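PDB 7AL6: probable hydrolase from Pseudomonas aeruginosa, which is of unconfirmed function but, as a member of the alpha/beta hydrolase superfamily, probably acts as a hydrolase, possibly a lipolytic one. Local coordinates for residues V5-I10 and A186-E191; A57-F60 and H65-H68; P253-H258 and A281-R286. One frame throughout, in Å; residues are numbered along the deposited sequence.

Contact 1: V5-I10 and A186-E191; sequences VEEVRI and AQRGLE
A bidentate salt bridge between Glu7 and Arg188 joins strand 7-11, an edge strand of the main sheet within this chain, to the last turn of helix 179-189. The backbones stay far apart, 11.7 Å between Glu7 CA and Arg188 CA, and only these two side chains meet. Arg188 bridges most of the distance: its chain is extended from CG to NE, which carries the guanidinium across, and it grips end-on with NH1 and NH2. Its NH2 donates to Glu7 OE1 at 2.8 Å, on the syn lone pair, and its NH1 to Glu7 OE2 at 2.9 Å, with an almost linear N-H...O angle of 171°. The two flat groups are twisted 47° apart, which leaves NH1 above the carboxylate plane even though OE2 lies in the plane of the guanidinium. Glu7 has CG anti to its backbone N (chi1 -175°) and then bends at chi2, turning the carboxylate to face the arginine. Each partner has a further polar neighbour: His20 ND1 hydrogen-bonds Glu7 OE2, and Arg188 NE forms a salt bridge with Asp59 OD2. Arg188 thus links two carboxylates, tying a helix inserted after strand 119-125 to the antiparallel N-terminal edge of an alpha/beta hydrolase sheet.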
loop_
_atom_site.group_PDB
_atom_site.type_symbol
_atom_site.label_atom_id
_atom_site.label_comp_id
_atom_site.label_asym_id
_atom_site.label_seq_id
_atom_site.Cartn_x
_atom_site.Cartn_y
_atom_site.Cartn_z
ATOM N N VAL A 5 -8.807 23.862 -17.158
ATOM C CA VAL A 5 -8.072 22.756 -16.546
ATOM C C VAL A 5 -7.639 21.763 -17.619
ATOM O O VAL A 5 -8.467 21.227 -18.359
ATOM C CB VAL A 5 -8.934 22.062 -15.479
ATOM C CG1 VAL A 5 -8.170 20.877 -14.858
ATOM C CG2 VAL A 5 -9.327 23.064 -14.400
ATOM N N GLU A 6 -6.350 21.468 -17.673
ATOM C CA GLU A 6 -5.816 20.623 -18.728
ATOM C C GLU A 6 -5.147 19.357 -18.249
ATOM O O GLU A 6 -4.951 18.455 -19.057
ATOM C CB GLU A 6 -4.766 21.380 -19.557
ATOM C CG GLU A 6 -5.146 22.782 -19.920
ATOM C CD GLU A 6 -4.179 23.375 -20.933
ATOM O OE1 GLU A 6 -4.670 24.020 -21.885
ATOM O OE2 GLU A 6 -2.951 23.175 -20.778
ATOM N N GLU A 7 -4.644 19.352 -17.034
ATOM C CA GLU A 7 -3.914 18.206 -16.474
ATOM C C GLU A 7 -4.506 17.880 -15.111
ATOM O O GLU A 7 -4.554 18.760 -14.285
ATOM C CB GLU A 7 -2.436 18.560 -16.470
ATOM C CG GLU A 7 -1.554 17.441 -16.027
ATOM C CD GLU A 7 -1.541 16.221 -16.928
ATOM O OE1 GLU A 7 -1.531 15.145 -16.388
ATOM O OE2 GLU A 7 -1.567 16.374 -18.122
ATOM N N VAL A 8 -4.893 16.638 -14.887
ATOM C CA VAL A 8 -5.542 16.219 -13.621
ATOM C C VAL A 8 -5.128 14.813 -13.177
ATOM O O VAL A 8 -4.584 14.079 -13.949
ATOM C CB VAL A 8 -7.065 16.265 -13.782
ATOM C CG1 VAL A 8 -7.562 17.639 -14.162
ATOM C CG2 VAL A 8 -7.527 15.232 -14.783
ATOM N N ARG A 9 -5.377 14.531 -11.911
ATOM C CA ARG A 9 -5.274 13.213 -11.275
ATOM C C ARG A 9 -6.705 12.691 -11.234
ATOM O O ARG A 9 -7.577 13.489 -10.910
ATOM C CB ARG A 9 -4.829 13.283 -9.818
ATOM C CG ARG A 9 -3.471 13.904 -9.595
ATOM C CD ARG A 9 -2.446 13.173 -10.403
ATOM N NE ARG A 9 -1.914 11.976 -9.801
ATOM C CZ ARG A 9 -0.978 11.232 -10.368
ATOM N NH1 ARG A 9 -0.500 11.570 -11.542
ATOM N NH2 ARG A 9 -0.520 10.166 -9.766
ATOM N N ILE A 10 -6.955 11.453 -11.622
ATOM C CA ILE A 10 -8.309 10.858 -11.530
ATOM C C ILE A 10 -8.208 9.796 -10.448
ATOM O O ILE A 10 -7.437 8.875 -10.609
ATOM C CB ILE A 10 -8.800 10.321 -12.879
ATOM C CG1 ILE A 10 -8.729 11.392 -13.963
ATOM C CG2 ILE A 10 -10.195 9.747 -12.731
ATOM C CD1 ILE A 10 -9.054 10.913 -15.334
ATOM N N ALA A 186 8.833 11.439 -24.559
ATOM C CA ALA A 186 9.825 11.656 -23.505
ATOM C C ALA A 186 9.419 12.756 -22.528
ATOM O O ALA A 186 9.810 12.710 -21.363
ATOM C CB ALA A 186 11.188 12.038 -24.101
ATOM N N GLN A 187 8.651 13.733 -22.964
ATOM C CA GLN A 187 8.215 14.860 -22.109
ATOM C C GLN A 187 7.380 14.345 -20.931
ATOM O O GLN A 187 7.380 14.991 -19.922
ATOM C CB GLN A 187 7.460 15.889 -22.933
ATOM C CG GLN A 187 8.334 16.533 -23.982
ATOM C CD GLN A 187 7.855 17.908 -24.343
ATOM O OE1 GLN A 187 6.843 18.073 -24.994
ATOM N NE2 GLN A 187 8.584 18.908 -23.897
ATOM N N ARG A 188 6.613 13.283 -21.136
ATOM C CA ARG A 188 5.735 12.655 -20.132
ATOM C C ARG A 188 6.277 11.310 -19.655
ATOM O O ARG A 188 5.725 10.818 -18.721
ATOM C CB ARG A 188 4.355 12.477 -20.767
ATOM C CG ARG A 188 3.182 12.501 -19.808
ATOM C CD ARG A 188 1.813 12.451 -20.457
ATOM N NE ARG A 188 0.785 12.274 -19.466
ATOM C CZ ARG A 188 0.035 13.235 -18.977
ATOM N NH1 ARG A 188 0.132 14.460 -19.438
ATOM N NH2 ARG A 188 -0.847 12.957 -18.049
ATOM N N GLY A 189 7.316 10.757 -20.268
ATOM C CA GLY A 189 7.804 9.403 -19.960
ATOM C C GLY A 189 9.129 9.333 -19.228
ATOM O O GLY A 189 9.532 8.268 -18.883
ATOM N N LEU A 190 9.788 10.445 -18.996
ATOM C CA LEU A 190 11.086 10.460 -18.309
ATOM C C LEU A 190 10.948 10.928 -16.861
ATOM O O LEU A 190 10.229 11.904 -16.569
ATOM C CB LEU A 190 12.057 11.392 -19.043
ATOM C CG LEU A 190 12.423 10.930 -20.461
ATOM C CD1 LEU A 190 13.483 11.809 -21.054
ATOM C CD2 LEU A 190 12.912 9.514 -20.380
ATOM N N GLU A 191 11.648 10.250 -15.986
ATOM C CA GLU A 191 11.813 10.723 -14.637
ATOM C C GLU A 191 13.281 10.940 -14.303
ATOM O O GLU A 191 14.144 10.226 -14.799
ATOM C CB GLU A 191 11.208 9.749 -13.622
ATOM C CG GLU A 191 11.890 8.459 -13.502
ATOM C CD GLU A 191 11.190 7.583 -12.460
ATOM O OE1 GLU A 191 10.300 6.795 -12.843
ATOM O OE2 GLU A 191 11.484 7.720 -11.258
#

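Contact 2: A57-F60 and H65-H68; sequences ALDF and HSAH
Asp59 accepts two hydrogen bonds, from His65 and Ser66, one on its side chain and one on its backbone carbonyl. The amide His65 N donates to Asp59 OD2 over 2.8 Å with an N-H...O angle of 176°; the bond is straight at the hydrogen, yet the donor stands 59° out of the carboxylate plane. Beside it, the hydroxyl Ser66 OG donates to the carbonyl Asp59 O at 2.7 Å, approaching from above the carbonyl plane. Ser66 OG also lies 3.1 Å from Asp59 CB, and Ser66 CB packs 3.4 Å from Phe60 O, so this serine is wedged against the Asp59-Phe60 backbone. A chi1 of -82° places OG beside its own backbone N, where it meets Asp59 O.

The next shell fixes both polar groups. Asp59 OD2 has a stronger partner in Arg188, whose NE forms a salt bridge with it, while OD1 takes the amide of Ala40; two bonds on OD2 and one on OD1 would fix the carboxylate's rotation. Ser66 OG is engaged a second time by Ala18 N of strand 16-22, and His65 O accepts from Arg9 NH1. On the far side, Phe60 points away from the loop, meeting His34 edge-to-face and lying against the putative nucleophile-elbow residues. A buried aspartate at the end region of strand 53-58 therefore pins the loop that leads toward helix 77-91, a strand-to-helix connection of the alpha/beta hydrolase fold.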
loop_
_atom_site.group_PDB
_atom_site.type_symbol
_atom_site.label_atom_id
_atom_site.label_comp_id
_atom_site.label_asym_id
_atom_site.label_seq_id
_atom_site.Cartn_x
_atom_site.Cartn_y
_atom_site.Cartn_z
ATOM N N ALA A 57 -7.238 12.058 -22.288
ATOM C CA ALA A 57 -6.099 11.263 -22.726
ATOM C C ALA A 57 -5.469 10.719 -21.463
ATOM O O ALA A 57 -4.735 11.434 -20.755
ATOM C CB ALA A 57 -5.097 12.080 -23.547
ATOM N N LEU A 58 -5.730 9.449 -21.216
ATOM C CA LEU A 58 -5.396 8.778 -19.977
ATOM C C LEU A 58 -4.028 8.127 -20.046
ATOM O O LEU A 58 -3.684 7.498 -21.048
ATOM C CB LEU A 58 -6.450 7.712 -19.724
ATOM C CG LEU A 58 -6.447 6.979 -18.395
ATOM C CD1 LEU A 58 -6.847 7.909 -17.273
ATOM C CD2 LEU A 58 -7.412 5.767 -18.525
ATOM N N ASP A 59 -3.297 8.270 -18.967
ATOM C CA ASP A 59 -2.044 7.536 -18.766
ATOM C C ASP A 59 -2.506 6.209 -18.178
ATOM O O ASP A 59 -3.171 6.214 -17.181
ATOM C CB ASP A 59 -1.060 8.259 -17.846
ATOM C CG ASP A 59 -0.165 9.255 -18.550
ATOM O OD1 ASP A 59 0.010 9.120 -19.722
ATOM O OD2 ASP A 59 0.296 10.142 -17.913
ATOM N N PHE A 60 -2.139 5.084 -18.754
ATOM C CA PHE A 60 -2.440 3.777 -18.146
ATOM C C PHE A 60 -1.594 3.659 -16.878
ATOM O O PHE A 60 -0.501 4.199 -16.789
ATOM C CB PHE A 60 -2.089 2.619 -19.082
ATOM C CG PHE A 60 -3.154 2.241 -20.068
ATOM C CD1 PHE A 60 -4.465 2.122 -19.672
ATOM C CD2 PHE A 60 -2.841 2.004 -21.394
ATOM C CE1 PHE A 60 -5.445 1.774 -20.576
ATOM C CE2 PHE A 60 -3.828 1.651 -22.296
ATOM C CZ PHE A 60 -5.127 1.543 -21.885
ATOM N N HIS A 65 2.509 9.588 -16.244
ATOM C CA HIS A 65 2.477 10.119 -14.872
ATOM C C HIS A 65 1.454 9.417 -13.970
ATOM O O HIS A 65 1.218 9.868 -12.831
ATOM C CB HIS A 65 2.227 11.635 -14.926
ATOM C CG HIS A 65 3.396 12.402 -15.489
ATOM N ND1 HIS A 65 3.319 13.718 -15.882
ATOM C CD2 HIS A 65 4.665 12.003 -15.755
ATOM C CE1 HIS A 65 4.497 14.102 -16.349
ATOM N NE2 HIS A 65 5.330 13.077 -16.287
ATOM N N SER A 66 0.858 8.315 -14.425
ATOM C CA SER A 66 -0.091 7.587 -13.590
ATOM C C SER A 66 0.667 6.792 -12.533
ATOM O O SER A 66 1.796 6.371 -12.741
ATOM C CB SER A 66 -0.972 6.646 -14.442
ATOM O OG SER A 66 -2.043 7.386 -15.020
ATOM N N ALA A 67 0.006 6.516 -11.424
ATOM C CA ALA A 67 0.656 5.701 -10.415
ATOM C C ALA A 67 0.941 4.304 -10.943
ATOM O O ALA A 67 0.247 3.797 -11.827
ATOM C CB ALA A 67 -0.229 5.627 -9.175
ATOM N N HIS A 68 1.989 3.691 -10.395
ATOM C CA HIS A 68 2.169 2.252 -10.468
ATOM C C HIS A 68 1.114 1.550 -9.615
ATOM O O HIS A 68 0.660 2.069 -8.596
ATOM C CB HIS A 68 3.562 1.845 -9.973
ATOM C CG HIS A 68 4.675 2.475 -10.721
ATOM N ND1 HIS A 68 4.759 2.438 -12.096
ATOM C CD2 HIS A 68 5.729 3.210 -10.293
ATOM C CE1 HIS A 68 5.830 3.104 -12.482
ATOM N NE2 HIS A 68 6.431 3.583 -11.408
#

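Contact 3: P253-H258 and A281-R286; sequences PFERHH and AAFFAR. With EDO (1,2-ethanediol), chain H.
The last strand and the last helix of the alpha/beta hydrolase fold are joined here by a salt bridge, Glu255 at the start of strand 255-259 facing Arg286, the C-terminal residue, following the last turns of helix 270-284. Arg286 presents NH1 and NH2 end-on, one to each carboxylate oxygen: NH2 reaches Glu255 OE1 at 2.8 Å and NH1 reaches Glu255 OE2 at 2.9 Å. Both nitrogens come in on the syn side of the carboxylate, about 20° out of its plane, and both oxygens lie close to the guanidinium plane; the two planes are 30° apart, a moderately twisted end-on pair. Glu255 is extended beyond CG, whereas the arginine bends at chi3 (-94°), which brings one guanidinium face against Phe283 CA, off toward the rim.

Strand 255-259 is the outermost parallel strand of the sheet, and helix 270-284 packs through Phe283 against Glu255, Ser230 of strand 229-234 and Arg121 of strand 119-125. The Phe283 ring turns its edge to the carboxylate, CD1 standing 3.6 Å from Glu255 OE2, with the oxygen in the ring plane, where the positive rim of the ring would favour it. A 1,2-ethanediol, probably from the crystallisation liquor, lies beside Glu255 and the Phe283 edge, donates from O2 to Pro253 O at 2.9 Å, and is also hydrogen-bonded to Val229 N. The terminal carboxylate of Arg286 pairs through OXT with Arg121.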
loop_
_atom_site.group_PDB
_atom_site.type_symbol
_atom_site.label_atom_id
_atom_site.label_comp_id
_atom_site.label_asym_id
_atom_site.label_seq_id
_atom_site.Cartn_x
_atom_site.Cartn_y
_atom_site.Cartn_z
ATOM N N PRO A 253 -17.463 -5.656 -39.653
ATOM C CA PRO A 253 -18.151 -4.474 -40.159
ATOM C C PRO A 253 -17.467 -3.172 -39.796
ATOM O O PRO A 253 -18.124 -2.127 -39.826
ATOM C CB PRO A 253 -19.529 -4.565 -39.490
ATOM C CG PRO A 253 -19.183 -5.166 -38.117
ATOM C CD PRO A 253 -18.135 -6.235 -38.480
ATOM N N PHE A 254 -16.187 -3.191 -39.425
ATOM C CA PHE A 254 -15.514 -1.937 -39.092
ATOM C C PHE A 254 -15.230 -1.128 -40.354
ATOM O O PHE A 254 -14.876 -1.686 -41.390
ATOM C CB PHE A 254 -14.203 -2.207 -38.332
ATOM C CG PHE A 254 -14.351 -3.096 -37.117
ATOM C CD1 PHE A 254 -15.574 -3.272 -36.495
ATOM C CD2 PHE A 254 -13.248 -3.749 -36.587
ATOM C CE1 PHE A 254 -15.697 -4.090 -35.391
ATOM C CE2 PHE A 254 -13.374 -4.558 -35.474
ATOM C CZ PHE A 254 -14.591 -4.720 -34.876
ATOM N N GLU A 255 -15.367 0.203 -40.261
ATOM C CA GLU A 255 -14.842 1.083 -41.299
ATOM C C GLU A 255 -13.309 1.043 -41.270
ATOM O O GLU A 255 -12.693 1.068 -40.201
ATOM C CB GLU A 255 -15.335 2.524 -41.097
ATOM C CG GLU A 255 -16.882 2.704 -41.090
ATOM C CD GLU A 255 -17.317 4.135 -40.712
ATOM O OE1 GLU A 255 -16.643 5.092 -41.129
ATOM O OE2 GLU A 255 -18.339 4.322 -39.998
ATOM N N ARG A 256 -12.686 0.920 -42.440
ATOM C CA ARG A 256 -11.241 0.744 -42.538
ATOM C C ARG A 256 -10.679 1.882 -43.374
ATOM O O ARG A 256 -11.213 2.196 -44.440
ATOM C CB ARG A 256 -10.867 -0.625 -43.128
ATOM C CG ARG A 256 -11.318 -1.832 -42.323
ATOM C CD ARG A 256 -10.920 -3.203 -42.984
ATOM N NE ARG A 256 -11.316 -3.286 -44.397
ATOM C CZ ARG A 256 -12.484 -3.752 -44.863
ATOM N NH1 ARG A 256 -13.434 -4.208 -44.056
ATOM N NH2 ARG A 256 -12.709 -3.753 -46.167
ATOM N N HIS A 257 -9.612 2.512 -42.894
ATOM C CA HIS A 257 -8.937 3.559 -43.650
ATOM C C HIS A 257 -7.456 3.235 -43.687
ATOM O O HIS A 257 -6.811 3.095 -42.641
ATOM C CB HIS A 257 -9.209 4.945 -43.056
ATOM C CG HIS A 257 -10.563 5.481 -43.413
ATOM N ND1 HIS A 257 -11.710 5.127 -42.734
ATOM C CD2 HIS A 257 -10.960 6.278 -44.433
ATOM C CE1 HIS A 257 -12.752 5.696 -43.305
ATOM N NE2 HIS A 257 -12.322 6.416 -44.327
ATOM N N HIS A 258 -6.937 3.047 -44.891
ATOM C CA HIS A 258 -5.544 2.696 -45.097
ATOM C C HIS A 258 -4.776 3.982 -45.286
ATOM O O HIS A 258 -5.105 4.768 -46.181
ATOM C CB HIS A 258 -5.380 1.819 -46.335
ATOM C CG HIS A 258 -5.978 0.481 -46.162
ATOM N ND1 HIS A 258 -7.303 0.222 -46.451
ATOM C CD2 HIS A 258 -5.478 -0.640 -45.599
ATOM C CE1 HIS A 258 -7.565 -1.036 -46.145
ATOM N NE2 HIS A 258 -6.485 -1.575 -45.614
ATOM N N ALA A 281 -12.674 12.658 -37.308
ATOM C CA ALA A 281 -13.568 13.829 -37.214
ATOM C C ALA A 281 -14.852 13.530 -37.989
ATOM O O ALA A 281 -15.896 13.839 -37.499
ATOM C CB ALA A 281 -12.884 15.062 -37.709
ATOM N N ALA A 282 -14.763 12.924 -39.161
ATOM C CA ALA A 282 -15.978 12.555 -39.894
ATOM C C ALA A 282 -16.706 11.400 -39.212
ATOM O O ALA A 282 -17.932 11.413 -39.118
ATOM C CB ALA A 282 -15.647 12.195 -41.343
ATOM N N PHE A 283 -15.983 10.443 -38.665
ATOM C CA PHE A 283 -16.582 9.279 -37.979
ATOM C C PHE A 283 -17.386 9.721 -36.749
ATOM O O PHE A 283 -18.524 9.335 -36.615
ATOM C CB PHE A 283 -15.488 8.285 -37.612
ATOM C CG PHE A 283 -15.954 7.130 -36.780
ATOM C CD1 PHE A 283 -16.738 6.135 -37.324
ATOM C CD2 PHE A 283 -15.624 7.051 -35.447
ATOM C CE1 PHE A 283 -17.163 5.074 -36.550
ATOM C CE2 PHE A 283 -16.047 5.989 -34.678
ATOM C CZ PHE A 283 -16.818 5.005 -35.230
ATOM N N PHE A 284 -16.823 10.605 -35.938
ATOM C CA PHE A 284 -17.412 11.097 -34.672
ATOM C C PHE A 284 -18.618 11.988 -34.936
ATOM O O PHE A 284 -19.409 12.101 -34.049
ATOM C CB PHE A 284 -16.349 11.718 -33.780
ATOM C CG PHE A 284 -15.626 10.671 -32.985
ATOM C CD1 PHE A 284 -16.312 9.867 -32.098
ATOM C CD2 PHE A 284 -14.285 10.443 -33.179
ATOM C CE1 PHE A 284 -15.660 8.878 -31.399
ATOM C CE2 PHE A 284 -13.629 9.469 -32.458
ATOM C CZ PHE A 284 -14.321 8.678 -31.585
ATOM N N ALA A 285 -18.702 12.608 -36.101
ATOM C CA ALA A 285 -19.841 13.441 -36.531
ATOM C C ALA A 285 -21.069 12.564 -36.811
ATOM O O ALA A 285 -22.127 13.120 -36.920
ATOM C CB ALA A 285 -19.468 14.264 -37.724
ATOM N N ARG A 286 -20.917 11.251 -36.914
ATOM C CA ARG A 286 -22.021 10.294 -37.166
ATOM C C ARG A 286 -22.236 9.404 -35.938
ATOM O O ARG A 286 -21.313 9.144 -35.211
ATOM C CB ARG A 286 -21.706 9.393 -38.358
ATOM C CG ARG A 286 -21.497 10.114 -39.673
ATOM C CD ARG A 286 -21.338 9.122 -40.793
ATOM N NE ARG A 286 -19.959 8.799 -41.081
ATOM C CZ ARG A 286 -19.368 7.668 -40.763
ATOM N NH1 ARG A 286 -20.013 6.737 -40.097
ATOM N NH2 ARG A 286 -18.117 7.480 -41.098
ATOM O OXT ARG A 286 -23.364 8.978 -35.759
HETATM C C1 EDO H . -19.273 2.130 -38.294
HETATM O O1 EDO H . -20.521 2.437 -38.861
HETATM C C2 EDO H . -18.743 0.833 -38.752
HETATM O O2 EDO H . -18.606 -0.162 -37.805
#

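In the fold
From the N terminus, strand 7-11 opens contact 1, which closes only at residues 186-191, a loop spanning most of the sheet's strands and the inserted helices. Contact 2 is nested inside it, closing a short turn between 57-60 and 65-68. These two touch directly, with centres 8 Å apart: Arg188 NE meets Asp59 OD2 at 2.7 Å, so one arginine serves both, and each also borders the second subunit. Contact 3 follows in series, joining 253-258 to the C-terminal 281-286 across 22 residues. It lies on the opposite side of the chain's centre from contact 2, with nearest atoms about 12 Å apart. Contacts 1 and 3 lie on the two edge strands of one sheet, contact 2 on an inner strand.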